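PDB 3GDI: period circadian protein homolog 2 from Mus musculus, which serves as a component of the mammalian circadian clock, where its tandem PAS domains probably mediate protein-protein interactions in transcriptional regulation. Local coordinates for residues H74-P79 / K102-R107. Sequence-based numbering, arbitrary orientation.
Sequences HSYTTP and KSFFCR
Tyr-76 and Phe-104 set their rings in a strongly offset, parallel-displaced pair in the first PAS domain, where helix 70-76 packs against 104-108, an edge strand of the five-stranded antiparallel sheet. The planes are parallel to within 3° but slid apart, with centroids 5.2 Å apart, so each ring mainly covers the other residue's CB. Phe-104 CB sits over one face of the tyrosine ring, 3.6 Å from its centroid, and Tyr-76 CB returns the CH-pi contact over a face of the phenylalanine ring. Replacing Tyr-76 by an alanine would probably strip the aromatic cover from Phe-104 CB and leave a gap where the ring had lain, although the CB contact to the phenylalanine face could persist. Phe-104 CG stands between its own backbone N and carbonyl carbon (chi1 62°), which turns the ring toward Tyr-76 CB and Thr-77. Phe-73 of helix 70-76 and Met-125 of strand 121-131 also touch Phe-104, and backbone hydrogen bonding with Met-125 holds its strand in the sheet. Thr-77 contributes a lighter apolar contact at the far end of the ring. Its hydroxyl OG1 turns back to hydrogen-bond Phe-73 O, while its methyl carbon CG2 comes obliquely to within 4.2 Å of Phe-104 CZ.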
loop_
_atom_site.group_PDB
_atom_site.type_symbol
_atom_site.label_atom_id
_atom_site.label_comp_id
_atom_site.label_asym_id
_atom_site.label_seq_id
_atom_site.Cartn_x
_atom_site.Cartn_y
_atom_site.Cartn_z
ATOM N N HIS A 74 -10.300 -7.476 -6.761
ATOM C CA HIS A 74 -11.392 -6.643 -6.268
ATOM C C HIS A 74 -10.896 -5.245 -5.934
ATOM O O HIS A 74 -11.559 -4.245 -6.221
ATOM C CB HIS A 74 -12.008 -7.284 -5.026
ATOM C CG HIS A 74 -12.861 -8.476 -5.327
ATOM N ND1 HIS A 74 -12.933 -9.571 -4.491
ATOM C CD2 HIS A 74 -13.690 -8.740 -6.368
ATOM C CE1 HIS A 74 -13.768 -10.458 -5.005
ATOM N NE2 HIS A 74 -14.240 -9.978 -6.143
ATOM N N SER A 75 -9.720 -5.181 -5.323
ATOM C CA SER A 75 -9.133 -3.899 -4.951
ATOM C C SER A 75 -8.916 -2.981 -6.156
ATOM O O SER A 75 -9.258 -1.804 -6.109
ATOM C CB SER A 75 -7.806 -4.121 -4.230
ATOM O OG SER A 75 -7.100 -2.903 -4.122
ATOM N N TYR A 76 -8.358 -3.523 -7.233
ATOM C CA TYR A 76 -8.087 -2.738 -8.429
ATOM C C TYR A 76 -9.281 -2.594 -9.365
ATOM O O TYR A 76 -9.196 -1.904 -10.376
ATOM C CB TYR A 76 -6.912 -3.348 -9.200
ATOM C CG TYR A 76 -5.543 -3.059 -8.605
ATOM C CD1 TYR A 76 -4.920 -1.816 -8.794
ATOM C CD2 TYR A 76 -4.864 -4.028 -7.863
ATOM C CE1 TYR A 76 -3.652 -1.547 -8.264
ATOM C CE2 TYR A 76 -3.592 -3.768 -7.326
ATOM C CZ TYR A 76 -2.995 -2.523 -7.533
ATOM O OH TYR A 76 -1.753 -2.265 -6.999
ATOM N N THR A 77 -10.390 -3.244 -9.040
ATOM C CA THR A 77 -11.578 -3.163 -9.882
ATOM C C THR A 77 -12.675 -2.441 -9.123
ATOM O O THR A 77 -13.819 -2.374 -9.568
ATOM C CB THR A 77 -12.079 -4.571 -10.302
ATOM O OG1 THR A 77 -12.321 -5.367 -9.136
ATOM C CG2 THR A 77 -11.049 -5.266 -11.176
ATOM N N THR A 78 -12.306 -1.900 -7.965
ATOM C CA THR A 78 -13.227 -1.150 -7.118
ATOM C C THR A 78 -13.748 0.041 -7.916
ATOM O O THR A 78 -12.969 0.778 -8.517
ATOM C CB THR A 78 -12.511 -0.625 -5.856
ATOM O OG1 THR A 78 -11.908 -1.720 -5.153
ATOM C CG2 THR A 78 -13.493 0.079 -4.942
ATOM N N PRO A 79 -15.077 0.241 -7.935
ATOM C CA PRO A 79 -15.746 1.333 -8.652
ATOM C C PRO A 79 -15.121 2.726 -8.552
ATOM O O PRO A 79 -14.772 3.310 -9.576
ATOM C CB PRO A 79 -17.156 1.288 -8.088
ATOM C CG PRO A 79 -17.368 -0.179 -7.934
ATOM C CD PRO A 79 -16.071 -0.632 -7.287
ATOM N N LYS A 102 -2.421 2.189 -14.577
ATOM C CA LYS A 102 -3.400 1.646 -13.639
ATOM C C LYS A 102 -3.719 0.188 -13.950
ATOM O O LYS A 102 -4.884 -0.185 -14.068
ATOM C CB LYS A 102 -4.689 2.479 -13.662
ATOM C CG LYS A 102 -4.518 3.886 -13.074
ATOM C CD LYS A 102 -5.818 4.687 -13.068
ATOM C CE LYS A 102 -6.285 5.011 -14.477
ATOM N NZ LYS A 102 -7.555 5.780 -14.467
ATOM N N SER A 103 -2.670 -0.623 -14.085
ATOM C CA SER A 103 -2.805 -2.049 -14.363
ATOM C C SER A 103 -2.246 -2.858 -13.203
ATOM O O SER A 103 -1.307 -2.428 -12.536
ATOM C CB SER A 103 -2.050 -2.425 -15.640
ATOM O OG SER A 103 -2.697 -1.903 -16.783
ATOM N N PHE A 104 -2.824 -4.030 -12.965
ATOM C CA PHE A 104 -2.375 -4.904 -11.888
ATOM C C PHE A 104 -2.140 -6.291 -12.478
ATOM O O PHE A 104 -2.450 -6.526 -13.648
ATOM C CB PHE A 104 -3.436 -4.950 -10.774
ATOM C CG PHE A 104 -4.762 -5.501 -11.217
ATOM C CD1 PHE A 104 -5.118 -6.814 -10.928
ATOM C CD2 PHE A 104 -5.642 -4.723 -11.964
ATOM C CE1 PHE A 104 -6.324 -7.345 -11.378
ATOM C CE2 PHE A 104 -6.853 -5.249 -12.418
ATOM C CZ PHE A 104 -7.190 -6.567 -12.123
ATOM N N PHE A 105 -1.594 -7.205 -11.681
ATOM C CA PHE A 105 -1.323 -8.561 -12.156
ATOM C C PHE A 105 -2.106 -9.649 -11.428
ATOM O O PHE A 105 -2.348 -9.565 -10.229
ATOM C CB PHE A 105 0.167 -8.873 -12.038
ATOM C CG PHE A 105 1.043 -7.932 -12.799
ATOM C CD1 PHE A 105 1.263 -6.641 -12.339
ATOM C CD2 PHE A 105 1.653 -8.335 -13.978
ATOM C CE1 PHE A 105 2.078 -5.763 -13.041
ATOM C CE2 PHE A 105 2.468 -7.466 -14.688
ATOM C CZ PHE A 105 2.682 -6.176 -14.215
ATOM N N CYS A 106 -2.476 -10.682 -12.173
ATOM C CA CYS A 106 -3.222 -11.815 -11.635
ATOM C C CYS A 106 -2.826 -13.106 -12.329
ATOM O O CYS A 106 -2.495 -13.109 -13.518
ATOM C CB CYS A 106 -4.727 -11.605 -11.818
ATOM S SG CYS A 106 -5.595 -10.941 -10.381
ATOM N N ARG A 107 -2.842 -14.202 -11.575
ATOM C CA ARG A 107 -2.524 -15.513 -12.126
ATOM C C ARG A 107 -3.871 -16.153 -12.447
ATOM O O ARG A 107 -4.741 -16.247 -11.583
ATOM C CB ARG A 107 -1.744 -16.340 -11.103
ATOM C CG ARG A 107 -0.230 -16.127 -11.182
ATOM C CD ARG A 107 0.472 -16.283 -9.834
ATOM N NE ARG A 107 0.161 -15.161 -8.952
ATOM C CZ ARG A 107 0.932 -14.735 -7.952
ATOM N NH1 ARG A 107 2.086 -15.332 -7.684
ATOM N NH2 ARG A 107 0.546 -13.699 -7.220
#